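Side-chain contacts in 3,4-dihydroxybenzoate decarboxylase (Enterobacter cloacae, PDB 5NY5), which probably catalyses the reversible decarboxylation of 3,4-dihydroxybenzoate to catechol as a prenylated-FMN-dependent, metal-binding enzyme of the UbiD family: residues A[36-39]-A[40-44]; A[91-94]-A[95-99]. All blocks are in the same frame, centred on the assembly; numbering follows the deposited sequence.

Contact 1. Residues A[36-39]-A[40-44]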
ATOM      1  N   ALA A  36     -33.754  26.832 -20.164  1.00 51.60           N
ATOM      2  CA  ALA A  36     -32.716  25.826 -19.965  1.00 50.94           C
ATOM      3  C   ALA A  36     -33.321  24.464 -19.653  1.00 51.14           C
ATOM      4  O   ALA A  36     -32.808  23.433 -20.101  1.00 50.60           O
ATOM      5  CB  ALA A  36     -31.771  26.258 -18.847  1.00 51.13           C
ATOM      6  N   GLY A  37     -34.413  24.444 -18.886  1.00 52.06           N
ATOM      7  CA  GLY A  37     -35.051  23.180 -18.558  1.00 52.44           C
ATOM      8  C   GLY A  37     -35.502  22.418 -19.789  1.00 52.09           C
ATOM      9  O   GLY A  37     -35.462  21.186 -19.818  1.00 52.05           O
ATOM     10  N   VAL A  38     -35.935  23.141 -20.821  1.00 52.01           N
ATOM     11  CA  VAL A  38     -36.343  22.494 -22.064  1.00 51.87           C
ATOM     12  C   VAL A  38     -35.139  21.893 -22.773  1.00 50.98           C
ATOM     13  O   VAL A  38     -35.137  20.712 -23.138  1.00 50.97           O
ATOM     14  CB  VAL A  38     -37.087  23.490 -22.970  1.00 52.21           C
ATOM     15  CG1 VAL A  38     -37.305  22.895 -24.348  1.00 52.14           C
ATOM     16  CG2 VAL A  38     -38.409  23.880 -22.345  1.00 53.33           C
ATOM     17  N   TYR A  39     -34.094  22.696 -22.982  1.00 50.38           N
ATOM     18  CA  TYR A  39     -32.942  22.210 -23.730  1.00 49.71           C
ATOM     19  C   TYR A  39     -32.149  21.160 -22.965  1.00 49.52           C
ATOM     20  O   TYR A  39     -31.337  20.454 -23.572  1.00 49.19           O
ATOM     21  CB  TYR A  39     -32.025  23.369 -24.119  1.00 49.29           C
ATOM     22  CG  TYR A  39     -31.027  22.988 -25.185  1.00 48.86           C
ATOM     23  CD1 TYR A  39     -31.452  22.424 -26.379  1.00 49.06           C
ATOM     24  CD2 TYR A  39     -29.669  23.185 -25.001  1.00 48.43           C
ATOM     25  CE1 TYR A  39     -30.554  22.068 -27.359  1.00 48.88           C
ATOM     26  CE2 TYR A  39     -28.763  22.833 -25.977  1.00 48.22           C
ATOM     27  CZ  TYR A  39     -29.211  22.274 -27.154  1.00 48.47           C
ATOM     28  OH  TYR A  39     -28.315  21.917 -28.132  1.00 48.47           O
ATOM     29  N   ARG A  40     -32.361  21.039 -21.652  1.00 49.89           N
ATOM     30  CA  ARG A  40     -31.727  19.961 -20.902  1.00 49.94           C
ATOM     31  C   ARG A  40     -32.120  18.599 -21.458  1.00 50.15           C
ATOM     32  O   ARG A  40     -31.294  17.682 -21.521  1.00 50.02           O
ATOM     33  CB  ARG A  40     -32.096  20.058 -19.425  1.00 50.61           C
ATOM     34  CG  ARG A  40     -31.655  18.864 -18.607  1.00 50.94           C
ATOM     35  CD  ARG A  40     -32.813  18.274 -17.843  1.00 51.88           C
ATOM     36  NE  ARG A  40     -32.382  17.203 -16.954  1.00 52.40           N
ATOM     37  CZ  ARG A  40     -33.043  16.833 -15.864  1.00 53.43           C
ATOM     38  NH1 ARG A  40     -32.580  15.850 -15.106  1.00 53.99           N
ATOM     39  NH2 ARG A  40     -34.162  17.456 -15.527  1.00 54.06           N
ATOM     40  N   HIS A  41     -33.380  18.451 -21.874  1.00 50.61           N
ATOM     41  CA  HIS A  41     -33.850  17.200 -22.451  1.00 50.99           C
ATOM     42  C   HIS A  41     -33.437  17.026 -23.903  1.00 50.68           C
ATOM     43  O   HIS A  41     -33.389  15.890 -24.384  1.00 50.98           O
ATOM     44  CB  HIS A  41     -35.376  17.111 -22.367  1.00 51.82           C
ATOM     45  CG  HIS A  41     -35.911  17.098 -20.969  1.00 52.46           C
ATOM     46  ND1 HIS A  41     -35.955  15.955 -20.201  1.00 53.03           N
ATOM     47  CD2 HIS A  41     -36.437  18.084 -20.206  1.00 52.81           C
ATOM     48  CE1 HIS A  41     -36.477  16.240 -19.021  1.00 53.71           C
ATOM     49  NE2 HIS A  41     -36.778  17.525 -18.999  1.00 53.61           N
ATOM     50  N   ILE A  42     -33.136  18.110 -24.608  1.00 50.24           N
ATOM     51  CA  ILE A  42     -32.986  18.079 -26.057  1.00 50.23           C
ATOM     52  C   ILE A  42     -31.522  18.036 -26.485  1.00 49.72           C
ATOM     53  O   ILE A  42     -31.149  17.242 -27.348  1.00 49.95           O
ATOM     54  CB  ILE A  42     -33.732  19.275 -26.690  1.00 50.37           C
ATOM     55  CG1 ILE A  42     -35.244  19.042 -26.593  1.00 51.18           C
ATOM     56  CG2 ILE A  42     -33.303  19.480 -28.134  1.00 50.39           C
ATOM     57  CD1 ILE A  42     -36.085  20.224 -26.980  1.00 51.52           C
ATOM     58  N   GLY A  43     -30.668  18.870 -25.897  1.00 49.18           N
ATOM     59  CA  GLY A  43     -29.300  18.919 -26.382  1.00 48.85           C
ATOM     60  C   GLY A  43     -28.224  19.418 -25.438  1.00 48.45           C
ATOM     61  O   GLY A  43     -27.090  19.646 -25.869  1.00 48.26           O
ATOM     62  N   ALA A  44     -28.548  19.586 -24.155  1.00 48.49           N
ATOM     63  CA  ALA A  44     -27.555  20.070 -23.199  1.00 48.32           C
ATOM     64  C   ALA A  44     -26.357  19.129 -23.125  1.00 48.35           C
ATOM     65  O   ALA A  44     -25.209  19.545 -23.317  1.00 48.18           O
ATOM     66  CB  ALA A  44     -28.194  20.245 -21.822  1.00 48.65           C
TER
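The C-terminal part of helix 34-42, the helix of a beta-alpha-beta unit between strands 22-25 and 57-60, gathers around the carbonyl of Y39. A bent i to i+4 bond, from R40 N to A36 O at 2.9 Å, precedes it; H41 N instead reaches back only three residues, to V38 O, from above the carbonyl plane. Y39 O then accepts from two donors in succession: G43 N at 2.9 Å, in a nearly straight bond (173°), and A44 N at 3.0 Å, more bent (137°). A weak bond from I42 N adds to them. The phenol ring folds back over G43. With CG anti to the backbone N (chi1 -165°), it lies against this glycine, whose CA sits 3.8 Å from the Y39 ring centroid in a CH-pi contact over one face; A44 N lies above the same face, toward the rim. I42 CG2 approaches Y39 CE1 to 3.9 Å, the two side chains crossing at about a right angle. V38 and I42 run side by side, CG1 of V38 meeting CD1 of I42 at 3.9 Å. Beyond the turn, Y39 OH is hydrogen-bonded to P56 O, while W486 and A487 of a second subunit pack on V38 and I42. On the connecting helix of this beta-alpha-beta unit, Y39 thus shares its carbonyl between G43 N and A44 N and covers G43 with its ring.

Contact 2. Residues A[91-94]-A[95-99]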
ATOM      1  N   SER A  91     -13.116  12.821 -35.249  1.00 59.44           N
ATOM      2  CA  SER A  91     -11.971  12.248 -34.552  1.00 60.08           C
ATOM      3  C   SER A  91     -10.705  13.060 -34.792  1.00 63.28           C
ATOM      4  O   SER A  91      -9.821  13.097 -33.928  1.00 62.38           O
ATOM      5  CB  SER A  91     -11.763  10.796 -34.977  1.00 61.67           C
ATOM      6  OG  SER A  91     -11.435  10.708 -36.351  1.00 70.91           O
ATOM      7  N   LYS A  92     -10.600  13.715 -35.945  1.00 61.32           N
ATOM      8  CA  LYS A  92      -9.464  14.566 -36.269  1.00 62.03           C
ATOM      9  C   LYS A  92      -9.741  16.037 -35.994  1.00 60.69           C
ATOM     10  O   LYS A  92      -8.993  16.898 -36.468  1.00 61.31           O
ATOM     11  CB  LYS A  92      -9.065  14.376 -37.734  1.00 63.91           C
ATOM     12  CG  LYS A  92      -8.663  12.959 -38.091  1.00 65.61           C
ATOM     13  CD  LYS A  92      -8.255  12.864 -39.550  1.00 71.67           C
ATOM     14  CE  LYS A  92      -7.802  11.460 -39.914  1.00 71.13           C
ATOM     15  NZ  LYS A  92      -7.250  11.395 -41.298  1.00 75.52           N
ATOM     16  N   LEU A  93     -10.793  16.341 -35.232  1.00 59.02           N
ATOM     17  CA  LEU A  93     -11.188  17.731 -35.026  1.00 57.89           C
ATOM     18  C   LEU A  93     -10.106  18.517 -34.295  1.00 57.85           C
ATOM     19  O   LEU A  93      -9.817  19.667 -34.650  1.00 57.93           O
ATOM     20  CB  LEU A  93     -12.508  17.784 -34.259  1.00 56.33           C
ATOM     21  CG  LEU A  93     -13.085  19.158 -33.928  1.00 55.18           C
ATOM     22  CD1 LEU A  93     -13.209  20.003 -35.178  1.00 55.75           C
ATOM     23  CD2 LEU A  93     -14.435  19.007 -33.254  1.00 53.96           C
ATOM     24  N   ALA A  94      -9.491  17.916 -33.274  1.00 57.89           N
ATOM     25  CA  ALA A  94      -8.454  18.622 -32.530  1.00 58.02           C
ATOM     26  C   ALA A  94      -7.222  18.859 -33.393  1.00 59.62           C
ATOM     27  O   ALA A  94      -6.557  19.893 -33.262  1.00 59.81           O
ATOM     28  CB  ALA A  94      -8.091  17.845 -31.268  1.00 57.94           C
ATOM     29  N   GLN A  95      -6.906  17.917 -34.284  1.00 62.87           N
ATOM     30  CA  GLN A  95      -5.775  18.109 -35.185  1.00 68.53           C
ATOM     31  C   GLN A  95      -6.050  19.220 -36.185  1.00 68.74           C
ATOM     32  O   GLN A  95      -5.180  20.059 -36.445  1.00 77.76           O
ATOM     33  CB  GLN A  95      -5.453  16.810 -35.920  1.00 83.26           C
ATOM     34  CG  GLN A  95      -4.493  16.997 -37.087  1.00 93.02           C
ATOM     35  CD  GLN A  95      -4.095  15.688 -37.739  1.00 98.85           C
ATOM     36  OE1 GLN A  95      -4.900  14.763 -37.850  1.00 97.79           O
ATOM     37  NE2 GLN A  95      -2.842  15.602 -38.171  1.00103.65           N
ATOM     38  N   HIS A  96      -7.256  19.237 -36.758  1.00 68.26           N
ATOM     39  CA  HIS A  96      -7.582  20.225 -37.779  1.00 62.43           C
ATOM     40  C   HIS A  96      -7.451  21.643 -37.242  1.00 61.59           C
ATOM     41  O   HIS A  96      -6.918  22.527 -37.924  1.00 62.53           O
ATOM     42  CB  HIS A  96      -8.995  19.974 -38.306  1.00 61.77           C
ATOM     43  CG  HIS A  96      -9.393  20.881 -39.425  1.00 62.31           C
ATOM     44  ND1 HIS A  96     -10.110  22.041 -39.223  1.00 61.17           N
ATOM     45  CD2 HIS A  96      -9.180  20.799 -40.758  1.00 64.05           C
ATOM     46  CE1 HIS A  96     -10.320  22.635 -40.384  1.00 62.15           C
ATOM     47  NE2 HIS A  96      -9.765  21.902 -41.332  1.00 63.91           N
ATOM     48  N   VAL A  97      -7.919  21.878 -36.016  1.00 60.01           N
ATOM     49  CA  VAL A  97      -7.785  23.204 -35.423  1.00 59.36           C
ATOM     50  C   VAL A  97      -6.332  23.486 -35.066  1.00 60.41           C
ATOM     51  O   VAL A  97      -5.822  24.587 -35.307  1.00 60.94           O
ATOM     52  CB  VAL A  97      -8.707  23.337 -34.197  1.00 57.61           C
ATOM     53  CG1 VAL A  97      -8.547  24.707 -33.569  1.00 57.16           C
ATOM     54  CG2 VAL A  97     -10.154  23.096 -34.595  1.00 56.74           C
ATOM     55  N   GLY A  98      -5.639  22.500 -34.492  1.00 60.86           N
ATOM     56  CA  GLY A  98      -4.236  22.684 -34.159  1.00 62.07           C
ATOM     57  C   GLY A  98      -3.376  22.999 -35.364  1.00 63.88           C
ATOM     58  O   GLY A  98      -2.350  23.672 -35.241  1.00 64.85           O
ATOM     59  N   GLN A  99      -3.774  22.516 -36.543  1.00 64.53           N
ATOM     60  CA  GLN A  99      -3.076  22.889 -37.768  1.00 66.39           C
ATOM     61  C   GLN A  99      -3.329  24.349 -38.116  1.00 66.15           C
ATOM     62  O   GLN A  99      -2.423  25.051 -38.579  1.00 70.14           O
ATOM     63  CB  GLN A  99      -3.509  21.974 -38.914  1.00 67.30           C
ATOM     64  CG  GLN A  99      -2.956  22.349 -40.281  1.00 69.36           C
ATOM     65  CD  GLN A  99      -1.497  21.965 -40.464  1.00 79.68           C
ATOM     66  OE1 GLN A  99      -0.834  21.521 -39.527  1.00 84.30           O
ATOM     67  NE2 GLN A  99      -0.993  22.130 -41.681  1.00 83.27           N
TER
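Backbone hydrogen bonds carry most of the contact between K92-A94 and Q95-G98, in the first turn of helix 93-101. K92, at the N-cap position, offers its carbonyl to the helix: H96 N reaches K92 O at 2.9 Å, nearly in line with the C=O bond. The Q95 CB methylene rests 3.6 Å from the same K92 O. The next two i to i+4 bonds run from V97 N to L93 O at 3.2 Å and from G98 N to A94 O at 3.0 Å, each donor tilted out of the carbonyl plane.

Apolar contact is lighter. L93 CD1 comes within 4.4 Å of V97 CG2, a loose touch one turn apart. V97 CG2 lies closer to the backbone, 3.4 Å from L93 O; it stands beside its own backbone N, with CG1 taking the anti position (chi1 179°). Outward from this turn, L93 and A94 pack on L333 of helix 324-346, and V97 meets V236 of helix 234-241 and F222, which binds prenylated FMN in the cofactor-bound enzyme; the cofactor is absent from this apo chain.

The polar side chains add a peripheral contact. K92 and Q95 lie alongside each other, pointing the same way, and Q95 OE1 stays 4.2 Å from K92 CG, in a loose approach to the aliphatic base of the lysine.

Main-chain bonding therefore sets the geometry of this turn, while its apolar side chains mostly serve packing against neighbouring helices and loops; through V97, that packing extends to a residue of the cofactor site.

Overall arrangement
From the N terminus, the chain passes strand 22-25 and enters helix 34-42, where contact 1 closes a turn in its C-terminal part before the chain leads on to strand 57-60. Strand 70-73 and helix 79-84 follow, and contact 2 then forms the opening turn of helix 93-101. The two are in series, neither nested nor crossing, and each closes only a local turn. Their centres are 28 Å apart and their nearest atoms about 15 Å, so they do not touch, although both belong to the N-terminal family region. Contact 1 joins its helix to strand 57-60 and a second subunit; contact 2 faces helices 79-84, 234-241 and 324-346 within the chain.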